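Local coordinates for protein acyl-coenzyme A oxidase acox-1.1 (Caenorhabditis elegans, PDB 5K3I) that catalyses the FAD-dependent desaturation of acyl-CoA to the (2E)-enoyl-CoA with release of hydrogen peroxide, the first step of peroxisomal beta-oxidation, at residues 363-368 with 381-386. The protein carries 1 engineered substitution. Sequence-based numbering, arbitrary orientation.
Sequences KLYERV and ADLHAL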
loop_
_atom_site.group_PDB
_atom_site.type_symbol
_atom_site.label_atom_id
_atom_site.label_comp_id
_atom_site.label_asym_id
_atom_site.label_seq_id
_atom_site.Cartn_x
_atom_site.Cartn_y
_atom_site.Cartn_z
ATOM N N LYS A 363 19.624 -10.555 19.731
ATOM C CA LYS A 363 20.538 -11.388 20.510
ATOM C C LYS A 363 21.699 -11.878 19.657
ATOM O O LYS A 363 22.857 -11.824 20.083
ATOM C CB LYS A 363 19.795 -12.568 21.145
ATOM C CG LYS A 363 19.344 -12.307 22.578
ATOM C CD LYS A 363 18.405 -13.377 23.109
ATOM C CE LYS A 363 17.414 -12.775 24.093
ATOM N NZ LYS A 363 17.039 -13.701 25.204
ATOM N N LEU A 364 21.409 -12.349 18.442
ATOM C CA LEU A 364 22.469 -12.805 17.546
ATOM C C LEU A 364 23.381 -11.661 17.116
ATOM O O LEU A 364 24.579 -11.873 16.904
ATOM C CB LEU A 364 21.865 -13.489 16.326
ATOM C CG LEU A 364 22.821 -14.193 15.361
ATOM C CD1 LEU A 364 23.397 -15.434 16.021
ATOM C CD2 LEU A 364 22.091 -14.555 14.078
ATOM N N TYR A 365 22.835 -10.451 16.958
ATOM C CA TYR A 365 23.677 -9.305 16.632
ATOM C C TYR A 365 24.648 -9.016 17.765
ATOM O O TYR A 365 25.818 -8.698 17.528
ATOM C CB TYR A 365 22.825 -8.070 16.351
ATOM C CG TYR A 365 23.646 -6.830 16.064
ATOM C CD1 TYR A 365 24.341 -6.694 14.865
ATOM C CD2 TYR A 365 23.749 -5.809 16.997
ATOM C CE1 TYR A 365 25.094 -5.566 14.595
ATOM C CE2 TYR A 365 24.505 -4.678 16.738
ATOM C CZ TYR A 365 25.176 -4.562 15.533
ATOM O OH TYR A 365 25.931 -3.442 15.261
ATOM N N GLU A 366 24.161 -9.078 19.004
ATOM C CA GLU A 366 25.022 -8.909 20.169
ATOM C C GLU A 366 25.996 -10.072 20.330
ATOM O O GLU A 366 27.102 -9.878 20.840
ATOM C CB GLU A 366 24.177 -8.754 21.432
ATOM C CG GLU A 366 23.382 -7.461 21.517
ATOM C CD GLU A 366 22.477 -7.432 22.733
ATOM O OE1 GLU A 366 22.034 -8.523 23.158
ATOM O OE2 GLU A 366 22.208 -6.329 23.260
ATOM N N ARG A 367 25.595 -11.293 19.946
ATOM C CA ARG A 367 26.462 -12.466 20.109
ATOM C C ARG A 367 27.649 -12.451 19.143
ATOM O O ARG A 367 28.794 -12.652 19.559
ATOM C CB ARG A 367 25.652 -13.754 19.965
ATOM C CG ARG A 367 26.508 -15.014 19.955
ATOM C CD ARG A 367 25.668 -16.281 20.068
ATOM N NE ARG A 367 26.446 -17.470 19.718
ATOM C CZ ARG A 367 27.114 -18.248 20.567
ATOM N NH1 ARG A 367 27.136 -17.983 21.866
ATOM N NH2 ARG A 367 27.782 -19.298 20.102
ATOM N N VAL A 368 27.414 -12.220 17.850
ATOM C CA VAL A 368 28.507 -11.704 17.028
ATOM C C VAL A 368 28.704 -10.291 17.550
ATOM O O VAL A 368 27.928 -9.854 18.399
ATOM C CB VAL A 368 28.200 -11.726 15.525
ATOM C CG1 VAL A 368 27.595 -13.054 15.129
ATOM C CG2 VAL A 368 27.317 -10.561 15.164
ATOM N N ALA A 381 28.349 -14.242 8.719
ATOM C CA ALA A 381 27.690 -14.759 7.525
ATOM C C ALA A 381 26.281 -15.246 7.841
ATOM O O ALA A 381 25.332 -14.960 7.103
ATOM C CB ALA A 381 28.526 -15.879 6.907
ATOM N N ASP A 382 26.128 -15.998 8.936
ATOM C CA ASP A 382 24.801 -16.454 9.344
ATOM C C ASP A 382 23.897 -15.279 9.692
ATOM O O ASP A 382 22.704 -15.283 9.361
ATOM C CB ASP A 382 24.919 -17.412 10.527
ATOM C CG ASP A 382 25.598 -18.718 10.155
ATOM O OD1 ASP A 382 26.641 -18.681 9.461
ATOM O OD2 ASP A 382 25.089 -19.782 10.560
ATOM N N LEU A 383 24.453 -14.257 10.349
ATOM C CA LEU A 383 23.653 -13.104 10.751
ATOM C C LEU A 383 23.228 -12.287 9.537
ATOM O O LEU A 383 22.067 -11.876 9.427
ATOM C CB LEU A 383 24.440 -12.231 11.729
ATOM C CG LEU A 383 23.778 -10.897 12.074
ATOM C CD1 LEU A 383 22.411 -11.093 12.734
ATOM C CD2 LEU A 383 24.676 -10.003 12.923
ATOM N N HIS A 384 24.164 -12.031 8.621
ATOM C CA HIS A 384 23.849 -11.265 7.421
ATOM C C HIS A 384 22.730 -11.923 6.615
ATOM O O HIS A 384 21.844 -11.236 6.096
ATOM C CB HIS A 384 25.107 -11.099 6.571
ATOM C CG HIS A 384 24.892 -10.318 5.312
ATOM N ND1 HIS A 384 24.638 -8.963 5.309
ATOM C CD2 HIS A 384 24.911 -10.697 4.013
ATOM C CE1 HIS A 384 24.502 -8.544 4.064
ATOM N NE2 HIS A 384 24.667 -9.576 3.259
ATOM N N ALA A 385 22.755 -13.254 6.497
ATOM C CA ALA A 385 21.750 -13.951 5.697
ATOM C C ALA A 385 20.381 -13.950 6.369
ATOM O O ALA A 385 19.359 -13.774 5.699
ATOM C CB ALA A 385 22.205 -15.379 5.426
ATOM N N LEU A 386 20.342 -14.192 7.681
ATOM C CA LEU A 386 19.081 -14.162 8.418
ATOM C C LEU A 386 18.445 -12.790 8.315
ATOM O O LEU A 386 17.267 -12.643 7.954
ATOM C CB LEU A 386 19.350 -14.488 9.885
ATOM C CG LEU A 386 18.193 -14.362 10.875
ATOM C CD1 LEU A 386 17.164 -15.460 10.643
ATOM C CD2 LEU A 386 18.697 -14.338 12.318
#
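L383 packs against L364, Y365 and V368. Its two methyls divide the work. CD1 lies against L364 CD2 at 3.7 Å, and the two leucine side chains lie alongside each other, running in opposite senses. CD2 meets V368 CG2 at 3.5 Å and also the Y365 ring, with Y365 CD1 3.9 Å from L383 CD2. That methyl sits at the ring edge, near the ring plane, not over a face. The L383 side chain extends with CG anti to the backbone N (chi1 172°), which carries both methyls across to the other helix. One turn on, L386 adds a single touch, its CD2 at 3.8 Å from L364 CD2.

Here helices 338-370 and 380-407 of the C-alpha1 domain run roughly antiparallel. The two short segments have axes 10.2 Å apart at 154°. The tight part centres on buried L383, which also touches V292 of helix 292-319. The Y365 ring meets that of H293 in the same helix, the planes at about 70°, and L379 in the connecting loop packs on L364 and V368. The solvent side is different: K363, E366 and R367 are exposed and make no contact with 381-386. D382 stays at the margin, with a weak hydrogen bond to Y447 OH.

No hydrogen bond or salt bridge crosses between the segments, so the direct join rests on apolar side-chain packing.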